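Local coordinates for protein phosphoribulokinase (Rhodobacter sphaeroides, PDB 1A7J) that catalyses the ATP-dependent phosphorylation of D-ribulose 5-phosphate to D-ribulose 1,5-bisphosphate, a step of the Calvin cycle, at residues P6-T11 with P278-V283; V37-D42 with E81-E86; S125-Y130 with R282-S287; I204-V209 with L270-I275. All coordinates share one frame; numbering follows the deposited sequence.

In the fold
All four contacts set a helix against the same mixed sheet, and all four meet chiefly through carbon atoms of their side chains. Contacts 1, 3 and 4 share helix 268-284, which reaches strand 204-210 near its beginning and strands 7-11 and 127-132 at its end. Contact 2 uses helix 77-90, on the other face of the sheet. Contacts 1, 2 and 4 are buried: aliphatic groups alone meet in contact 1, the edge of a phenylalanine is used in contact 2, and a methionine lies over an aromatic ring in contact 4. Contact 3 is only partly buried, and there polar and charged groups of 282-287 bond to one another beside the apolar contact.

Contact 1: P6-T11 with P278-V283; sequences PIISVT and PLIDRV
Ile8 and Ile280 meet by their long branches, which cross at about a right angle. In Ile8 the CG1 branch stands anti to the carbonyl carbon (chi1 -67°) and runs on extended, carrying its end methyl from strand 7-11 to the helix. Ile8 CD1 comes to rest against the flank of the other branch, 3.6 Å from Ile280 CG1 and 4.0 Å from Ile280 CD1. The CB of Ile280 does not point straight at the strand; it is the outer part of the side chain that closes the distance.

One turn further along the helix, Val283 faces the ring of Pro6 with both methyls. Pro6 CG lies 4.0 Å from Val283 CG1, while Pro6 CB lies 4.1 Å from Val283 CG2, so the ring and the forked side chain meet at a slant, through two pairs of carbons. Phe25 of helix 21-32 touches both Ile8 and Ile280 and joins the two helices on this face of the sheet. Ile7 turns to the other face. Strand 7-11 runs directly into the predicted ATP-binding loop, the arrangement of the central strand in a P-loop kinase fold like that of adenylate kinase.

Contact 2: V37-D42 with E81-E86; sequences VSIEGD and ERVFRE
The ring of Phe84 meets Ile39 at its edge: the end methyl of the isoleucine lies near the ring plane, with Ile39 CD1 4.1 Å from Phe84 CE1. Leu128, from the neighbouring strand 127-132, also packs on this phenylalanine, so the ring touches both strands. The CB of Phe84 leaves the helix obliquely to the strand, and only the ring swings nearer.

The same methyl has a second neighbour on the helix. Val83 points at the strand, and its CG1, placed anti to the backbone N (chi1 174°), stands 4.1 Å from Ile39 CD1. A single methyl of Ile39 thus touches two consecutive residues of helix 77-90. It reaches this far because its long branch is fully extended (chi2 180°). The contact is narrow, with all three residues buried and nothing but carbon at the interface. Behind the methyl, Ile39 also touches Leu128 and Tyr130, and Ile7 of strand 7-11 approaches the backbone of Phe84 from further across the same face.

Helix 77-90 belongs to the long connection between the parallel neighbours 36-40 and 127-132, an elaborated beta-alpha-beta crossover of the P-loop kinase fold. Just beyond strand 36-40 the chain delivers Asp42, a residue of the catalytic site.

Contact 3: S125-Y130 with R282-S287; sequences SHLLFY and RVVRES
Leu127 takes an unusual shape to reach Val284: its CG sits between the backbone N and the carbonyl carbon (chi1 51°), and the second torsion lies well away from a staggered value (chi2 96°). This carries CD2 out to the helix, 3.9 Å from Val284 CG2, the two side chains crossing at about a right angle. Leu127 CD2 also comes within 4.3 Å of Val283 CG1, so one methyl bears on two successive valines. In His126 the ring carbon CG stands anti to the carbonyl carbon (chi1 -88°), and the aliphatic base of the side chain does the touching, with His126 CB 4.2 Å from Val284 CG2.

Here the C-terminal end of helix 268-284 closes over the entry to strand 127-132, the parallel strand between 36-40 and 7-11 in the P-loop kinase sheet. Val34, in the loop leading to strand 36-40, touches His126, Leu127 and Val284 and fills in the same apolar patch.

Residues 285-287 keep helical backbone angles without the regular bonds; Glu286 N and Ser287 N make weak ones, both to Val283 O. Ser287 OG donates to Val284 O over 3.3 Å, approaching from above the carbonyl plane. Within the same segment, Arg282 NH1 and Glu286 OE2 form a salt bridge of 2.9 Å. His126 ND1 has a weak hydrogen bond with the backbone N of Lys35.

Contact 4: I204-V209 with L270-I275; sequences INFQRV and LAMQLI
Met272 lies against the ring of Phe206, its CG 3.7 Å from Phe206 CE2 and 4.0 Å from Phe206 CZ. The sulfur stands over the ring face: Met272 SD is 4.9 Å from the ring centroid and 15° off the ring normal, a rather distant Met-aromatic contact. The methionine chain is extended through SD and bends only at its last torsion (chi3 56°). Two residues back on the strand, Ile204 CD1 meets Ile275 CG2 at 4.1 Å, the end of a long branch against the short branch of its partner.

The spacing suits a helix laid on a sheet: Ile204 and Phe206 point to the same side of strand 204-210, and Met272 and Ile275 are about one turn apart on helix 268-284. This strand is the last of the parallel core of the P-loop kinase sheet; its next neighbour, 229-235, runs antiparallel.

Further out, Ile233 of strand 229-235 touches both Ile204 and Phe206, while on the other side the backbone of Phe206 is bonded to Gly153 and Val155. Met272 is backed by Val21, Thr24 and Phe25 of helix 21-32, and its side chain lies about 7 Å from that of Thr20, a predicted ATP-binding residue. Leu246 of helix 243-249 packs on Ile275 from outside the contact.

Contact 1: P6-T11 with P278-V283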
loop_
_atom_site.group_PDB
_atom_site.type_symbol
_atom_site.label_atom_id
_atom_site.label_comp_id
_atom_site.label_asym_id
_atom_site.label_seq_id
_atom_site.Cartn_x
_atom_site.Cartn_y
_atom_site.Cartn_z
ATOM N N PRO A 6 -12.055 -8.568 11.400
ATOM C CA PRO A 6 -10.757 -8.581 10.720
ATOM C C PRO A 6 -10.415 -7.299 9.930
ATOM O O PRO A 6 -11.292 -6.626 9.370
ATOM C CB PRO A 6 -10.840 -9.821 9.837
ATOM C CG PRO A 6 -12.293 -9.977 9.557
ATOM C CD PRO A 6 -13.003 -9.525 10.791
ATOM N N ILE A 7 -9.167 -6.871 10.091
ATOM C CA ILE A 7 -8.608 -5.797 9.290
ATOM C C ILE A 7 -7.602 -6.392 8.303
ATOM O O ILE A 7 -6.722 -7.141 8.706
ATOM C CB ILE A 7 -7.890 -4.782 10.169
ATOM C CG1 ILE A 7 -8.656 -4.583 11.462
ATOM C CG2 ILE A 7 -7.835 -3.461 9.485
ATOM C CD1 ILE A 7 -7.858 -3.858 12.509
ATOM N N ILE A 8 -7.813 -6.134 7.010
ATOM C CA ILE A 8 -6.879 -6.467 5.917
ATOM C C ILE A 8 -6.063 -5.235 5.530
ATOM O O ILE A 8 -6.623 -4.166 5.297
ATOM C CB ILE A 8 -7.645 -6.935 4.663
ATOM C CG1 ILE A 8 -8.334 -8.263 4.959
ATOM C CG2 ILE A 8 -6.683 -7.083 3.464
ATOM C CD1 ILE A 8 -9.308 -8.646 3.915
ATOM N N SER A 9 -4.762 -5.417 5.332
ATOM C CA SER A 9 -3.835 -4.292 5.218
ATOM C C SER A 9 -2.829 -4.493 4.095
ATOM O O SER A 9 -1.927 -5.325 4.213
ATOM C CB SER A 9 -3.098 -4.118 6.544
ATOM O OG SER A 9 -2.234 -2.999 6.532
ATOM N N VAL A 10 -2.990 -3.708 3.024
ATOM C CA VAL A 10 -2.096 -3.669 1.863
ATOM C C VAL A 10 -1.114 -2.499 1.985
ATOM O O VAL A 10 -1.518 -1.347 2.095
ATOM C CB VAL A 10 -2.918 -3.475 0.572
ATOM C CG1 VAL A 10 -2.024 -3.509 -0.633
ATOM C CG2 VAL A 10 -4.015 -4.529 0.468
ATOM N N THR A 11 0.179 -2.784 2.020
ATOM C CA THR A 11 1.157 -1.714 2.176
ATOM C C THR A 11 2.148 -1.705 1.020
ATOM O O THR A 11 2.356 -2.734 0.372
ATOM C CB THR A 11 1.922 -1.841 3.480
ATOM O OG1 THR A 11 2.784 -0.717 3.637
ATOM C CG2 THR A 11 2.784 -3.050 3.450
ATOM N N PRO A 278 -10.097 -17.072 -0.973
ATOM C CA PRO A 278 -10.186 -17.944 0.213
ATOM C C PRO A 278 -9.588 -17.505 1.566
ATOM O O PRO A 278 -9.928 -18.069 2.613
ATOM C CB PRO A 278 -9.541 -19.245 -0.265
ATOM C CG PRO A 278 -8.656 -18.856 -1.346
ATOM C CD PRO A 278 -9.433 -17.786 -2.076
ATOM N N LEU A 279 -8.612 -16.608 1.560
ATOM C CA LEU A 279 -8.147 -16.109 2.831
ATOM C C LEU A 279 -9.192 -15.143 3.390
ATOM O O LEU A 279 -9.523 -15.214 4.568
ATOM C CB LEU A 279 -6.798 -15.415 2.685
ATOM C CG LEU A 279 -5.736 -16.035 1.796
ATOM C CD1 LEU A 279 -4.410 -15.419 2.147
ATOM C CD2 LEU A 279 -5.684 -17.529 1.988
ATOM N N ILE A 280 -9.797 -14.333 2.520
ATOM C CA ILE A 280 -10.798 -13.360 2.935
ATOM C C ILE A 280 -12.083 -14.056 3.305
ATOM O O ILE A 280 -12.872 -13.536 4.081
ATOM C CB ILE A 280 -11.061 -12.328 1.827
ATOM C CG1 ILE A 280 -9.839 -11.412 1.708
ATOM C CG2 ILE A 280 -12.290 -11.479 2.160
ATOM C CD1 ILE A 280 -9.774 -10.586 0.459
ATOM N N ASP A 281 -12.263 -15.264 2.801
ATOM C CA ASP A 281 -13.387 -16.073 3.222
ATOM C C ASP A 281 -13.097 -16.699 4.571
ATOM O O ASP A 281 -13.818 -16.453 5.530
ATOM C CB ASP A 281 -13.702 -17.160 2.190
ATOM C CG ASP A 281 -14.464 -16.625 0.983
ATOM O OD1 ASP A 281 -15.267 -15.674 1.139
ATOM O OD2 ASP A 281 -14.277 -17.168 -0.126
ATOM N N ARG A 282 -11.967 -17.381 4.691
ATOM C CA ARG A 282 -11.586 -18.015 5.951
ATOM C C ARG A 282 -11.540 -16.998 7.081
ATOM O O ARG A 282 -11.310 -17.340 8.247
ATOM C CB ARG A 282 -10.215 -18.682 5.804
ATOM C CG ARG A 282 -10.283 -20.164 5.252
ATOM C CD ARG A 282 -10.393 -21.142 6.454
ATOM N NE ARG A 282 -9.198 -20.995 7.338
ATOM C CZ ARG A 282 -9.199 -21.223 8.666
ATOM N NH1 ARG A 282 -10.370 -21.440 9.326
ATOM N NH2 ARG A 282 -8.032 -21.224 9.362
ATOM N N VAL A 283 -11.622 -15.733 6.692
ATOM C CA VAL A 283 -11.490 -14.617 7.600
ATOM C C VAL A 283 -12.906 -14.139 7.949
ATOM O O VAL A 283 -13.249 -14.036 9.124
ATOM C CB VAL A 283 -10.568 -13.505 6.922
ATOM C CG1 VAL A 283 -11.377 -12.302 6.473
ATOM C CG2 VAL A 283 -9.397 -13.093 7.853
#

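Contact 2: V37-D42 with E81-E86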
loop_
_atom_site.group_PDB
_atom_site.type_symbol
_atom_site.label_atom_id
_atom_site.label_comp_id
_atom_site.label_asym_id
_atom_site.label_seq_id
_atom_site.Cartn_x
_atom_site.Cartn_y
_atom_site.Cartn_z
ATOM N N VAL A 37 -15.717 -1.546 5.084
ATOM C CA VAL A 37 -15.272 -0.167 5.201
ATOM C C VAL A 37 -13.804 -0.062 4.814
ATOM O O VAL A 37 -13.073 -1.033 4.897
ATOM C CB VAL A 37 -15.448 0.382 6.633
ATOM C CG1 VAL A 37 -16.900 0.300 7.053
ATOM C CG2 VAL A 37 -14.573 -0.376 7.602
ATOM N N SER A 38 -13.360 1.114 4.406
ATOM C CA SER A 38 -12.001 1.231 3.928
ATOM C C SER A 38 -11.341 2.535 4.340
ATOM O O SER A 38 -12.003 3.443 4.839
ATOM C CB SER A 38 -11.977 1.074 2.407
ATOM O OG SER A 38 -12.564 2.186 1.753
ATOM N N ILE A 39 -10.010 2.507 4.341
ATOM C CA ILE A 39 -9.160 3.648 4.628
ATOM C C ILE A 39 -8.184 3.803 3.460
ATOM O O ILE A 39 -7.589 2.816 3.015
ATOM C CB ILE A 39 -8.358 3.411 5.925
ATOM C CG1 ILE A 39 -9.283 3.448 7.149
ATOM C CG2 ILE A 39 -7.270 4.453 6.078
ATOM C CD1 ILE A 39 -8.543 3.213 8.459
ATOM N N GLU A 40 -8.237 4.971 2.821
ATOM C CA GLU A 40 -7.204 5.437 1.898
ATOM C C GLU A 40 -6.017 5.996 2.688
ATOM O O GLU A 40 -6.165 6.972 3.426
ATOM C CB GLU A 40 -7.756 6.552 1.019
ATOM C CG GLU A 40 -8.462 6.110 -0.238
ATOM C CD GLU A 40 -8.455 7.206 -1.283
ATOM O OE1 GLU A 40 -9.168 8.218 -1.089
ATOM O OE2 GLU A 40 -7.642 7.113 -2.232
ATOM N N GLY A 41 -4.825 5.469 2.424
ATOM C CA GLY A 41 -3.669 5.801 3.230
ATOM C C GLY A 41 -3.311 7.269 3.208
ATOM O O GLY A 41 -2.651 7.748 4.114
ATOM N N ASP A 42 -3.778 7.997 2.202
ATOM C CA ASP A 42 -3.503 9.429 2.118
ATOM C C ASP A 42 -4.168 10.156 3.269
ATOM O O ASP A 42 -3.636 11.130 3.790
ATOM C CB ASP A 42 -4.022 10.006 0.801
ATOM C CG ASP A 42 -3.383 9.364 -0.409
ATOM O OD1 ASP A 42 -2.211 9.687 -0.700
ATOM O OD2 ASP A 42 -4.054 8.540 -1.072
ATOM N N GLU A 81 -3.074 3.826 14.145
ATOM C CA GLU A 81 -3.059 2.717 15.084
ATOM C C GLU A 81 -4.309 2.735 15.952
ATOM O O GLU A 81 -4.881 1.684 16.223
ATOM C CB GLU A 81 -1.836 2.766 15.991
ATOM C CG GLU A 81 -2.022 1.941 17.270
ATOM C CD GLU A 81 -0.783 1.835 18.134
ATOM O OE1 GLU A 81 0.091 1.024 17.799
ATOM O OE2 GLU A 81 -0.710 2.489 19.195
ATOM N N ARG A 82 -4.731 3.910 16.417
ATOM C CA ARG A 82 -5.872 3.954 17.320
ATOM C C ARG A 82 -7.060 3.400 16.611
ATOM O O ARG A 82 -7.743 2.549 17.161
ATOM C CB ARG A 82 -6.170 5.346 17.777
ATOM N N VAL A 83 -7.212 3.758 15.336
ATOM C CA VAL A 83 -8.370 3.318 14.550
ATOM C C VAL A 83 -8.358 1.821 14.244
ATOM O O VAL A 83 -9.399 1.165 14.286
ATOM C CB VAL A 83 -8.494 4.091 13.236
ATOM C CG1 VAL A 83 -9.599 3.514 12.412
ATOM C CG2 VAL A 83 -8.824 5.531 13.519
ATOM N N PHE A 84 -7.178 1.280 13.971
ATOM C CA PHE A 84 -7.033 -0.151 13.788
ATOM C C PHE A 84 -7.364 -0.874 15.086
ATOM O O PHE A 84 -8.073 -1.877 15.073
ATOM C CB PHE A 84 -5.609 -0.477 13.363
ATOM C CG PHE A 84 -5.388 -0.420 11.882
ATOM C CD1 PHE A 84 -6.293 0.222 11.055
ATOM C CD2 PHE A 84 -4.337 -1.123 11.306
ATOM C CE1 PHE A 84 -6.168 0.139 9.670
ATOM C CE2 PHE A 84 -4.204 -1.201 9.935
ATOM C CZ PHE A 84 -5.123 -0.580 9.112
ATOM N N ARG A 85 -6.892 -0.320 16.207
ATOM C CA ARG A 85 -7.270 -0.743 17.568
ATOM C C ARG A 85 -8.791 -0.760 17.772
ATOM O O ARG A 85 -9.350 -1.719 18.299
ATOM C CB ARG A 85 -6.646 0.215 18.595
ATOM C CG ARG A 85 -6.037 -0.433 19.828
ATOM C CD ARG A 85 -4.668 0.177 20.149
ATOM N NE ARG A 85 -4.689 1.088 21.293
ATOM C CZ ARG A 85 -4.509 2.408 21.219
ATOM N NH1 ARG A 85 -4.677 3.045 20.068
ATOM N NH2 ARG A 85 -4.324 3.115 22.329
ATOM N N GLU A 86 -9.451 0.307 17.332
ATOM C CA GLU A 86 -10.880 0.500 17.547
ATOM C C GLU A 86 -11.742 -0.398 16.677
ATOM O O GLU A 86 -12.769 -0.894 17.123
ATOM C CB GLU A 86 -11.256 1.954 17.286
ATOM C CG GLU A 86 -12.308 2.484 18.205
ATOM C CD GLU A 86 -12.101 3.940 18.508
ATOM O OE1 GLU A 86 -11.327 4.248 19.458
ATOM O OE2 GLU A 86 -12.718 4.769 17.793
#

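Contact 3: S125-Y130 with R282-S287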
loop_
_atom_site.group_PDB
_atom_site.type_symbol
_atom_site.label_atom_id
_atom_site.label_comp_id
_atom_site.label_asym_id
_atom_site.label_seq_id
_atom_site.Cartn_x
_atom_site.Cartn_y
_atom_site.Cartn_z
ATOM N N SER A 125 -20.073 -3.755 9.456
ATOM C CA SER A 125 -18.942 -4.129 8.609
ATOM C C SER A 125 -18.328 -5.486 8.967
ATOM O O SER A 125 -18.206 -5.843 10.135
ATOM C CB SER A 125 -17.865 -3.042 8.671
ATOM O OG SER A 125 -18.433 -1.767 8.433
ATOM N N HIS A 126 -17.995 -6.251 7.933
ATOM C CA HIS A 126 -17.374 -7.564 8.072
ATOM C C HIS A 126 -15.861 -7.421 8.280
ATOM O O HIS A 126 -15.231 -8.277 8.898
ATOM C CB HIS A 126 -17.647 -8.409 6.796
ATOM C CG HIS A 126 -18.941 -9.206 6.822
ATOM N ND1 HIS A 126 -20.093 -8.784 6.164
ATOM C CD2 HIS A 126 -19.294 -10.330 7.514
ATOM C CE1 HIS A 126 -21.103 -9.596 6.478
ATOM N NE2 HIS A 126 -20.648 -10.544 7.296
ATOM N N LEU A 127 -15.272 -6.419 7.633
ATOM C CA LEU A 127 -13.855 -6.112 7.799
ATOM C C LEU A 127 -13.533 -4.684 7.429
ATOM O O LEU A 127 -14.335 -3.998 6.792
ATOM C CB LEU A 127 -12.997 -7.043 6.961
ATOM C CG LEU A 127 -13.377 -7.166 5.495
ATOM C CD1 LEU A 127 -12.550 -6.226 4.637
ATOM C CD2 LEU A 127 -13.156 -8.602 5.076
ATOM N N LEU A 128 -12.410 -4.198 7.941
ATOM C CA LEU A 128 -11.848 -2.934 7.482
ATOM C C LEU A 128 -10.788 -3.268 6.446
ATOM O O LEU A 128 -10.248 -4.368 6.452
ATOM C CB LEU A 128 -11.228 -2.155 8.664
ATOM C CG LEU A 128 -10.193 -1.020 8.501
ATOM C CD1 LEU A 128 -10.753 0.150 7.703
ATOM C CD2 LEU A 128 -9.766 -0.540 9.867
ATOM N N PHE A 129 -10.607 -2.364 5.490
ATOM C CA PHE A 129 -9.600 -2.507 4.454
ATOM C C PHE A 129 -8.758 -1.252 4.413
ATOM O O PHE A 129 -9.288 -0.164 4.268
ATOM C CB PHE A 129 -10.266 -2.686 3.101
ATOM C CG PHE A 129 -9.301 -2.814 1.959
ATOM C CD1 PHE A 129 -8.483 -3.938 1.856
ATOM C CD2 PHE A 129 -9.257 -1.848 0.957
ATOM C CE1 PHE A 129 -7.633 -4.108 0.766
ATOM C CE2 PHE A 129 -8.416 -2.005 -0.134
ATOM C CZ PHE A 129 -7.600 -3.137 -0.233
ATOM N N TYR A 130 -7.443 -1.412 4.452
ATOM C CA TYR A 130 -6.528 -0.281 4.355
ATOM C C TYR A 130 -5.628 -0.461 3.119
ATOM O O TYR A 130 -5.170 -1.569 2.844
ATOM C CB TYR A 130 -5.675 -0.223 5.624
ATOM C CG TYR A 130 -4.559 0.775 5.575
ATOM C CD1 TYR A 130 -3.325 0.443 5.023
ATOM C CD2 TYR A 130 -4.738 2.069 6.050
ATOM C CE1 TYR A 130 -2.305 1.369 4.933
ATOM C CE2 TYR A 130 -3.714 3.020 5.968
ATOM C CZ TYR A 130 -2.506 2.654 5.410
ATOM O OH TYR A 130 -1.472 3.561 5.355
ATOM N N ARG A 282 -11.967 -17.381 4.691
ATOM C CA ARG A 282 -11.586 -18.015 5.951
ATOM C C ARG A 282 -11.540 -16.998 7.081
ATOM O O ARG A 282 -11.310 -17.340 8.247
ATOM C CB ARG A 282 -10.215 -18.682 5.804
ATOM C CG ARG A 282 -10.283 -20.164 5.252
ATOM C CD ARG A 282 -10.393 -21.142 6.454
ATOM N NE ARG A 282 -9.198 -20.995 7.338
ATOM C CZ ARG A 282 -9.199 -21.223 8.666
ATOM N NH1 ARG A 282 -10.370 -21.440 9.326
ATOM N NH2 ARG A 282 -8.032 -21.224 9.362
ATOM N N VAL A 283 -11.622 -15.733 6.692
ATOM C CA VAL A 283 -11.490 -14.617 7.600
ATOM C C VAL A 283 -12.906 -14.139 7.949
ATOM O O VAL A 283 -13.249 -14.036 9.124
ATOM C CB VAL A 283 -10.568 -13.505 6.922
ATOM C CG1 VAL A 283 -11.377 -12.302 6.473
ATOM C CG2 VAL A 283 -9.397 -13.093 7.853
ATOM N N VAL A 284 -13.775 -14.097 6.947
ATOM C CA VAL A 284 -15.143 -13.617 7.103
ATOM C C VAL A 284 -16.032 -14.685 7.731
ATOM O O VAL A 284 -17.032 -14.365 8.364
ATOM C CB VAL A 284 -15.708 -13.160 5.721
ATOM C CG1 VAL A 284 -17.199 -13.468 5.583
ATOM C CG2 VAL A 284 -15.440 -11.697 5.541
ATOM N N ARG A 285 -15.549 -15.922 7.715
ATOM C CA ARG A 285 -16.262 -17.065 8.291
ATOM C C ARG A 285 -15.853 -17.406 9.738
ATOM O O ARG A 285 -16.525 -18.205 10.387
ATOM C CB ARG A 285 -16.064 -18.306 7.411
ATOM C CG ARG A 285 -16.658 -18.209 6.015
ATOM C CD ARG A 285 -16.297 -19.431 5.186
ATOM N NE ARG A 285 -17.013 -20.621 5.637
ATOM C CZ ARG A 285 -16.791 -21.852 5.186
ATOM N NH1 ARG A 285 -15.790 -22.095 4.347
ATOM N NH2 ARG A 285 -17.551 -22.855 5.604
ATOM N N GLU A 286 -14.718 -16.882 10.206
ATOM C CA GLU A 286 -14.290 -17.057 11.596
ATOM C C GLU A 286 -14.652 -15.867 12.478
ATOM O O GLU A 286 -14.488 -15.925 13.696
ATOM C CB GLU A 286 -12.791 -17.307 11.668
ATOM C CG GLU A 286 -12.396 -18.706 11.254
ATOM C CD GLU A 286 -11.078 -19.122 11.861
ATOM O OE1 GLU A 286 -11.048 -19.391 13.080
ATOM O OE2 GLU A 286 -10.063 -19.135 11.134
ATOM N N SER A 287 -15.197 -14.819 11.859
ATOM C CA SER A 287 -15.718 -13.651 12.569
ATOM C C SER A 287 -17.117 -13.929 13.104
ATOM O O SER A 287 -17.581 -13.270 14.026
ATOM C CB SER A 287 -15.746 -12.423 11.633
ATOM O OG SER A 287 -16.959 -12.298 10.886
#

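Contact 4: I204-V209 with L270-I275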
loop_
_atom_site.group_PDB
_atom_site.type_symbol
_atom_site.label_atom_id
_atom_site.label_comp_id
_atom_site.label_asym_id
_atom_site.label_seq_id
_atom_site.Cartn_x
_atom_site.Cartn_y
_atom_site.Cartn_z
ATOM N N ILE A 204 1.947 -11.869 2.704
ATOM C CA ILE A 204 2.177 -12.201 1.294
ATOM C C ILE A 204 2.689 -10.966 0.595
ATOM O O ILE A 204 2.081 -9.920 0.718
ATOM C CB ILE A 204 0.877 -12.630 0.609
ATOM C CG1 ILE A 204 0.280 -13.827 1.341
ATOM C CG2 ILE A 204 1.149 -13.017 -0.829
ATOM C CD1 ILE A 204 -0.816 -14.523 0.583
ATOM N N ASN A 205 3.818 -11.062 -0.097
ATOM C CA ASN A 205 4.275 -9.941 -0.903
ATOM C C ASN A 205 4.003 -10.212 -2.358
ATOM O O ASN A 205 4.242 -11.298 -2.831
ATOM C CB ASN A 205 5.764 -9.712 -0.734
ATOM C CG ASN A 205 6.133 -9.203 0.630
ATOM O OD1 ASN A 205 5.401 -8.433 1.236
ATOM N ND2 ASN A 205 7.333 -9.531 1.065
ATOM N N PHE A 206 3.523 -9.200 -3.066
ATOM C CA PHE A 206 3.490 -9.181 -4.514
ATOM C C PHE A 206 4.532 -8.160 -4.999
ATOM O O PHE A 206 4.384 -6.985 -4.723
ATOM C CB PHE A 206 2.092 -8.754 -4.945
ATOM C CG PHE A 206 1.009 -9.763 -4.608
ATOM C CD1 PHE A 206 0.509 -9.867 -3.317
ATOM C CD2 PHE A 206 0.464 -10.578 -5.595
ATOM C CE1 PHE A 206 -0.506 -10.755 -3.034
ATOM C CE2 PHE A 206 -0.544 -11.457 -5.312
ATOM C CZ PHE A 206 -1.024 -11.549 -4.033
ATOM N N GLN A 207 5.607 -8.581 -5.662
ATOM C CA GLN A 207 6.645 -7.625 -6.074
ATOM C C GLN A 207 6.705 -7.433 -7.578
ATOM O O GLN A 207 6.920 -8.383 -8.299
ATOM C CB GLN A 207 8.033 -8.053 -5.575
ATOM C CG GLN A 207 9.058 -6.926 -5.673
ATOM C CD GLN A 207 10.474 -7.377 -5.414
ATOM O OE1 GLN A 207 10.784 -8.558 -5.497
ATOM N NE2 GLN A 207 11.346 -6.434 -5.118
ATOM N N ARG A 208 6.497 -6.205 -8.041
ATOM C CA ARG A 208 6.372 -5.905 -9.451
ATOM C C ARG A 208 7.746 -5.653 -10.030
ATOM O O ARG A 208 8.411 -4.700 -9.662
ATOM C CB ARG A 208 5.472 -4.685 -9.632
ATOM C CG ARG A 208 5.182 -4.346 -11.081
ATOM C CD ARG A 208 3.697 -4.086 -11.325
ATOM N NE ARG A 208 3.183 -4.879 -12.454
ATOM C CZ ARG A 208 1.892 -5.147 -12.665
ATOM N NH1 ARG A 208 0.950 -4.494 -11.999
ATOM N NH2 ARG A 208 1.537 -6.024 -13.586
ATOM N N VAL A 209 8.174 -6.524 -10.930
ATOM C CA VAL A 209 9.536 -6.502 -11.454
ATOM C C VAL A 209 9.510 -6.298 -12.966
ATOM O O VAL A 209 9.047 -7.185 -13.678
ATOM C CB VAL A 209 10.204 -7.844 -11.235
ATOM C CG1 VAL A 209 11.674 -7.690 -11.237
ATOM C CG2 VAL A 209 9.726 -8.458 -9.975
ATOM N N LEU A 270 -5.862 -11.666 -11.640
ATOM C CA LEU A 270 -6.346 -13.050 -11.493
ATOM C C LEU A 270 -5.649 -13.863 -10.383
ATOM O O LEU A 270 -6.261 -14.757 -9.778
ATOM C CB LEU A 270 -6.205 -13.800 -12.821
ATOM C CG LEU A 270 -6.788 -15.207 -12.939
ATOM C CD1 LEU A 270 -8.273 -15.200 -12.622
ATOM C CD2 LEU A 270 -6.585 -15.709 -14.341
ATOM N N ALA A 271 -4.351 -13.622 -10.192
ATOM C CA ALA A 271 -3.589 -14.227 -9.108
ATOM C C ALA A 271 -4.011 -13.703 -7.732
ATOM O O ALA A 271 -4.177 -14.467 -6.786
ATOM C CB ALA A 271 -2.144 -13.985 -9.326
ATOM N N MET A 272 -4.317 -12.423 -7.643
ATOM C CA MET A 272 -4.959 -11.928 -6.439
ATOM C C MET A 272 -6.331 -12.558 -6.168
ATOM O O MET A 272 -6.569 -13.059 -5.085
ATOM C CB MET A 272 -5.041 -10.396 -6.474
ATOM C CG MET A 272 -3.673 -9.777 -6.484
ATOM S SD MET A 272 -3.681 -8.026 -6.281
ATOM C CE MET A 272 -4.526 -7.933 -4.835
ATOM N N GLN A 273 -7.192 -12.661 -7.166
ATOM C CA GLN A 273 -8.456 -13.348 -6.952
ATOM C C GLN A 273 -8.266 -14.779 -6.536
ATOM O O GLN A 273 -8.698 -15.146 -5.454
ATOM C CB GLN A 273 -9.325 -13.291 -8.188
ATOM C CG GLN A 273 -10.070 -11.996 -8.274
ATOM C CD GLN A 273 -10.883 -11.898 -9.522
ATOM O OE1 GLN A 273 -11.640 -12.814 -9.853
ATOM N NE2 GLN A 273 -10.722 -10.797 -10.247
ATOM N N LEU A 274 -7.505 -15.555 -7.303
ATOM C CA LEU A 274 -7.334 -16.954 -6.966
ATOM C C LEU A 274 -6.711 -17.100 -5.604
ATOM O O LEU A 274 -6.905 -18.110 -4.944
ATOM C CB LEU A 274 -6.435 -17.663 -7.951
ATOM C CG LEU A 274 -6.912 -17.822 -9.376
ATOM C CD1 LEU A 274 -5.893 -18.672 -10.097
ATOM C CD2 LEU A 274 -8.272 -18.463 -9.394
ATOM N N ILE A 275 -5.818 -16.197 -5.249
ATOM C CA ILE A 275 -5.067 -16.399 -4.023
ATOM C C ILE A 275 -5.845 -15.884 -2.829
ATOM O O ILE A 275 -6.133 -16.655 -1.926
ATOM C CB ILE A 275 -3.663 -15.753 -4.120
ATOM C CG1 ILE A 275 -2.808 -16.607 -5.039
ATOM C CG2 ILE A 275 -2.996 -15.621 -2.744
ATOM C CD1 ILE A 275 -1.583 -15.963 -5.395
#